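Local coordinates for protein peroxin 22 (Pichia angusta, PDB 5NKZ) that is probably involved in peroxisome biogenesis and forms a complex with the ubiquitin-conjugating enzyme Pex4p, at residues G29-L41 with L94-N108. Sequence-based numbering, arbitrary orientation.
Sequences GQSVSLVLTQKDL and LKQLSSNINLITLGN
Ser33 and Asn102 are paired neighbours on parallel strands 32-36 and 101-103. The two strand axes run 8° apart. Four backbone bonds join the two segments: Ile101 N to Ser31 O, Ser33 N to Ile101 O, Leu103 N to Ser33 O and Val35 N to Leu103 O. Ser33 CB packs against Asn102 OD1 at 3.5 Å. Ser33 OG stands beside its own backbone N (chi1 -73°). This turns it to Ser99, and Ser33 OG hydrogen-bonds Ser99 OG at 2.8 Å; either hydroxyl may donate. Leu97 CD1 also lies near Ser33 OG. On the other sheet face, Val32 CG2 meets Ile101 CD1, and Val32 CG1 meets Leu103 CD1. Val35 CG2 rests on Ile104. In one of its two modelled conformers, Leu94 CD2 touches Ser33 CB and Val35 CG1.

Past the strand, Thr37 OG1 accepts from Asp40 N (3.2 Å) in an ST motif. Thr37 OG1 also donates to Asp40 OD2 (2.7 Å), from above the carboxylate plane. Thr105 OG1 lies within reach of both oxygens of this carboxylate. A valine in place of Thr37 would probably leave Asp40 N without its acceptor and the carboxylate freer to turn away from Thr105. Asn127 ND2 hydrogen-bonds Asp40 OD1.

Strand 32-36 is central in the parallel sheet, between strands 55-59 and 101-103. Helix 87-97, leading into strand 101-103, covers the Ser33 and Val35 face.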
loop_
_atom_site.group_PDB
_atom_site.type_symbol
_atom_site.label_atom_id
_atom_site.label_comp_id
_atom_site.label_asym_id
_atom_site.label_seq_id
_atom_site.Cartn_x
_atom_site.Cartn_y
_atom_site.Cartn_z
ATOM N N GLY C 29 18.388 10.984 0.530
ATOM C CA GLY C 29 17.704 9.713 0.131
ATOM C C GLY C 29 18.726 8.616 -0.013
ATOM O O GLY C 29 19.505 8.624 -0.946
ATOM N N GLN C 30 18.731 7.663 0.912
ATOM C CA GLN C 30 19.818 6.681 1.030
ATOM C C GLN C 30 19.184 5.354 1.495
ATOM O O GLN C 30 19.379 4.957 2.652
ATOM C CB GLN C 30 20.865 7.240 2.063
ATOM C CG GLN C 30 22.133 6.416 2.377
ATOM C CD GLN C 30 22.557 6.470 3.866
ATOM O OE1 GLN C 30 23.468 5.756 4.322
ATOM N NE2 GLN C 30 21.893 7.322 4.624
ATOM N N SER C 31 18.418 4.664 0.637
ATOM C CA SER C 31 17.401 3.639 1.115
ATOM C C SER C 31 17.964 2.334 1.659
ATOM O O SER C 31 18.601 1.638 0.922
ATOM C CB SER C 31 16.446 3.277 -0.036
ATOM O OG SER C 31 15.535 4.330 -0.281
ATOM N N VAL C 32 17.726 1.995 2.918
ATOM C CA VAL C 32 18.326 0.805 3.504
ATOM C C VAL C 32 17.270 -0.009 4.247
ATOM O O VAL C 32 16.465 0.543 5.031
ATOM C CB VAL C 32 19.502 1.170 4.480
ATOM C CG1 VAL C 32 20.180 -0.082 5.086
ATOM C CG2 VAL C 32 20.477 2.132 3.820
ATOM N N SER C 33 17.270 -1.316 3.981
ATOM C CA SER C 33 16.467 -2.259 4.750
ATOM C C SER C 33 17.382 -2.961 5.739
ATOM O O SER C 33 18.381 -3.560 5.346
ATOM C CB SER C 33 15.742 -3.292 3.840
ATOM O OG SER C 33 14.642 -2.720 3.127
ATOM N N LEU C 34 17.045 -2.920 7.017
ATOM C CA LEU C 34 17.905 -3.511 8.018
ATOM C C LEU C 34 17.206 -4.635 8.716
ATOM O O LEU C 34 16.224 -4.386 9.410
ATOM C CB LEU C 34 18.299 -2.418 9.037
ATOM C CG LEU C 34 19.191 -2.808 10.225
ATOM C CD1 LEU C 34 20.449 -3.516 9.731
ATOM C CD2 LEU C 34 19.505 -1.562 11.040
ATOM N N VAL C 35 17.680 -5.860 8.566
ATOM C CA VAL C 35 17.009 -6.952 9.270
ATOM C C VAL C 35 17.835 -7.356 10.452
ATOM O O VAL C 35 19.022 -7.727 10.318
ATOM C CB VAL C 35 16.526 -8.175 8.378
ATOM C CG1 VAL C 35 16.356 -7.762 6.917
ATOM C CG2 VAL C 35 17.413 -9.425 8.474
ATOM N N LEU C 36 17.161 -7.287 11.602
ATOM C CA LEU C 36 17.749 -7.550 12.911
ATOM C C LEU C 36 17.186 -8.835 13.514
ATOM O O LEU C 36 16.014 -8.899 13.846
ATOM C CB LEU C 36 17.489 -6.370 13.867
ATOM C CG LEU C 36 17.954 -4.980 13.395
ATOM C CD1 LEU C 36 17.472 -3.870 14.326
ATOM C CD2 LEU C 36 19.461 -4.965 13.209
ATOM N N THR C 37 18.028 -9.855 13.615
ATOM C CA THR C 37 17.852 -10.926 14.593
ATOM C C THR C 37 18.302 -10.444 15.978
ATOM O O THR C 37 18.995 -9.459 16.092
ATOM C CB THR C 37 18.716 -12.152 14.218
ATOM O OG1 THR C 37 20.100 -11.762 14.117
ATOM C CG2 THR C 37 18.279 -12.726 12.899
ATOM N N GLN C 38 17.891 -11.172 17.019
ATOM C CA GLN C 38 18.503 -11.134 18.354
ATOM C C GLN C 38 19.996 -10.761 18.367
ATOM O O GLN C 38 20.383 -9.809 19.028
ATOM C CB GLN C 38 18.314 -12.509 19.010
ATOM C CG GLN C 38 16.986 -12.640 19.705
ATOM C CD GLN C 38 17.065 -12.477 21.215
ATOM O OE1 GLN C 38 17.922 -11.747 21.744
ATOM N NE2 GLN C 38 16.158 -13.154 21.925
ATOM N N LYS C 39 20.804 -11.451 17.576
ATOM C CA LYS C 39 22.243 -11.280 17.578
ATOM C C LYS C 39 22.582 -9.991 16.885
ATOM O O LYS C 39 23.266 -9.161 17.436
ATOM C CB LYS C 39 22.948 -12.446 16.884
ATOM C CG LYS C 39 22.828 -13.769 17.654
ATOM C CD LYS C 39 21.509 -14.518 17.395
ATOM C CE LYS C 39 21.621 -16.046 17.379
ATOM N NZ LYS C 39 20.818 -16.581 16.236
ATOM N N ASP C 40 22.059 -9.779 15.693
ATOM C CA ASP C 40 22.342 -8.532 14.956
ATOM C C ASP C 40 22.074 -7.253 15.759
ATOM O O ASP C 40 22.698 -6.234 15.542
ATOM C CB ASP C 40 21.528 -8.518 13.672
ATOM C CG ASP C 40 22.003 -9.563 12.673
ATOM O OD1 ASP C 40 23.235 -9.635 12.418
ATOM O OD2 ASP C 40 21.143 -10.313 12.142
ATOM N N LEU C 41 21.148 -7.358 16.698
ATOM C CA LEU C 41 20.654 -6.264 17.555
ATOM C C LEU C 41 21.693 -5.382 18.268
ATOM O O LEU C 41 21.398 -4.233 18.590
ATOM C CB LEU C 41 19.714 -6.885 18.607
ATOM C CG LEU C 41 18.529 -6.118 19.158
ATOM C CD1 LEU C 41 17.341 -7.052 19.343
ATOM C CD2 LEU C 41 18.902 -5.487 20.482
ATOM N N LEU C 94 11.489 -7.745 2.319
ATOM C CA LEU C 94 12.612 -7.105 1.648
ATOM C C LEU C 94 12.267 -6.805 0.193
ATOM O O LEU C 94 12.470 -5.680 -0.284
ATOM C CB LEU C 94 13.858 -7.993 1.709
ATOM C CG LEU C 94 14.555 -8.093 3.065
ATOM C CD1 LEU C 94 15.751 -9.035 3.029
ATOM C CD2 LEU C 94 14.978 -6.699 3.496
ATOM N N LYS C 95 11.735 -7.823 -0.489
ATOM C CA LYS C 95 11.333 -7.731 -1.907
ATOM C C LYS C 95 10.206 -6.769 -2.122
ATOM O O LYS C 95 10.187 -6.083 -3.122
ATOM C CB LYS C 95 10.932 -9.093 -2.453
ATOM C CG LYS C 95 12.117 -10.026 -2.655
ATOM C CD LYS C 95 11.799 -11.498 -2.439
ATOM C CE LYS C 95 10.707 -12.000 -3.359
ATOM N NZ LYS C 95 11.181 -12.154 -4.756
ATOM N N GLN C 96 9.277 -6.692 -1.175
ATOM C CA GLN C 96 8.224 -5.691 -1.271
ATOM C C GLN C 96 8.822 -4.316 -1.104
ATOM O O GLN C 96 8.450 -3.438 -1.885
ATOM C CB GLN C 96 7.086 -5.913 -0.272
ATOM C CG GLN C 96 6.056 -4.775 -0.171
ATOM C CD GLN C 96 5.532 -4.266 -1.489
ATOM O OE1 GLN C 96 5.217 -5.043 -2.370
ATOM N NE2 GLN C 96 5.420 -2.953 -1.627
ATOM N N LEU C 97 9.732 -4.125 -0.120
ATOM C CA LEU C 97 10.306 -2.792 0.158
ATOM C C LEU C 97 11.189 -2.330 -0.977
ATOM O O LEU C 97 11.098 -1.171 -1.393
ATOM C CB LEU C 97 11.081 -2.738 1.502
ATOM C CG LEU C 97 10.212 -2.570 2.769
ATOM C CD1 LEU C 97 10.902 -3.132 3.998
ATOM C CD2 LEU C 97 9.800 -1.124 3.013
ATOM N N SER C 98 12.016 -3.249 -1.484
ATOM C CA SER C 98 13.026 -2.965 -2.522
ATOM C C SER C 98 13.969 -1.804 -2.180
ATOM O O SER C 98 14.127 -0.876 -2.980
ATOM C CB SER C 98 12.370 -2.702 -3.876
ATOM O OG SER C 98 11.657 -3.842 -4.232
ATOM N N SER C 99 14.603 -1.862 -1.012
ATOM C CA SER C 99 15.548 -0.815 -0.661
ATOM C C SER C 99 16.824 -0.954 -1.499
ATOM O O SER C 99 17.185 -2.044 -1.939
ATOM C CB SER C 99 15.850 -0.849 0.824
ATOM O OG SER C 99 14.721 -0.423 1.551
ATOM N N ASN C 100 17.467 0.182 -1.756
ATOM C CA ASN C 100 18.767 0.244 -2.448
ATOM C C ASN C 100 19.845 -0.600 -1.764
ATOM O O ASN C 100 20.690 -1.172 -2.453
ATOM C CB ASN C 100 19.299 1.675 -2.482
ATOM C CG ASN C 100 18.482 2.601 -3.374
ATOM O OD1 ASN C 100 17.268 2.598 -3.369
ATOM N ND2 ASN C 100 19.163 3.418 -4.133
ATOM N N ILE C 101 19.848 -0.626 -0.420
ATOM C CA ILE C 101 20.829 -1.371 0.383
ATOM C C ILE C 101 20.115 -2.363 1.290
ATOM O O ILE C 101 19.119 -2.020 1.933
ATOM C CB ILE C 101 21.745 -0.411 1.217
ATOM C CG1 ILE C 101 22.524 0.567 0.290
ATOM C CG2 ILE C 101 22.738 -1.194 2.083
ATOM C CD1 ILE C 101 22.373 2.046 0.627
ATOM N N ASN C 102 20.617 -3.580 1.365
ATOM C CA ASN C 102 19.887 -4.593 2.092
ATOM C C ASN C 102 20.860 -5.264 3.015
ATOM O O ASN C 102 21.732 -5.984 2.565
ATOM C CB ASN C 102 19.153 -5.593 1.142
ATOM C CG ASN C 102 17.974 -4.957 0.386
ATOM O OD1 ASN C 102 16.843 -4.893 0.906
ATOM N ND2 ASN C 102 18.228 -4.481 -0.830
ATOM N N LEU C 103 20.733 -4.978 4.301
ATOM C CA LEU C 103 21.610 -5.525 5.321
ATOM C C LEU C 103 20.913 -6.616 6.079
ATOM O O LEU C 103 19.869 -6.377 6.704
ATOM C CB LEU C 103 22.017 -4.455 6.311
ATOM C CG LEU C 103 22.581 -3.194 5.701
ATOM C CD1 LEU C 103 22.718 -2.198 6.845
ATOM C CD2 LEU C 103 23.901 -3.496 4.994
ATOM N N ILE C 104 21.537 -7.788 6.069
ATOM C CA ILE C 104 20.957 -8.986 6.649
ATOM C C ILE C 104 22.054 -10.033 6.809
ATOM O O ILE C 104 22.763 -10.325 5.836
ATOM C CB ILE C 104 19.784 -9.508 5.738
ATOM C CG1 ILE C 104 19.417 -10.968 6.073
ATOM C CG2 ILE C 104 20.095 -9.346 4.236
ATOM C CD1 ILE C 104 18.045 -11.429 5.601
ATOM N N THR C 105 22.247 -10.568 8.010
ATOM C CA THR C 105 23.168 -11.701 8.143
ATOM C C THR C 105 22.306 -12.926 7.961
ATOM O O THR C 105 21.495 -13.252 8.839
ATOM C CB THR C 105 23.883 -11.788 9.503
ATOM O OG1 THR C 105 22.918 -11.617 10.529
ATOM C CG2 THR C 105 24.938 -10.728 9.652
ATOM N N LEU C 106 22.471 -13.590 6.820
ATOM C CA LEU C 106 21.736 -14.819 6.536
ATOM C C LEU C 106 22.191 -15.928 7.469
ATOM O O LEU C 106 21.370 -16.735 7.895
ATOM C CB LEU C 106 21.903 -15.249 5.075
ATOM C CG LEU C 106 21.389 -14.273 4.002
ATOM C CD1 LEU C 106 22.018 -14.504 2.628
ATOM C CD2 LEU C 106 19.889 -14.349 3.906
ATOM N N GLY C 107 23.487 -15.948 7.807
ATOM C CA GLY C 107 24.050 -16.880 8.793
ATOM C C GLY C 107 23.393 -16.903 10.165
ATOM O O GLY C 107 23.557 -17.869 10.914
ATOM N N ASN C 108 22.666 -15.837 10.515
ATOM C CA ASN C 108 21.930 -15.774 11.790
ATOM C C ASN C 108 20.490 -16.253 11.722
ATOM O O ASN C 108 19.775 -16.135 12.709
ATOM C CB ASN C 108 21.941 -14.348 12.332
ATOM C CG ASN C 108 23.301 -13.916 12.813
ATOM O OD1 ASN C 108 23.571 -12.712 12.925
ATOM N ND2 ASN C 108 24.172 -14.879 13.109
#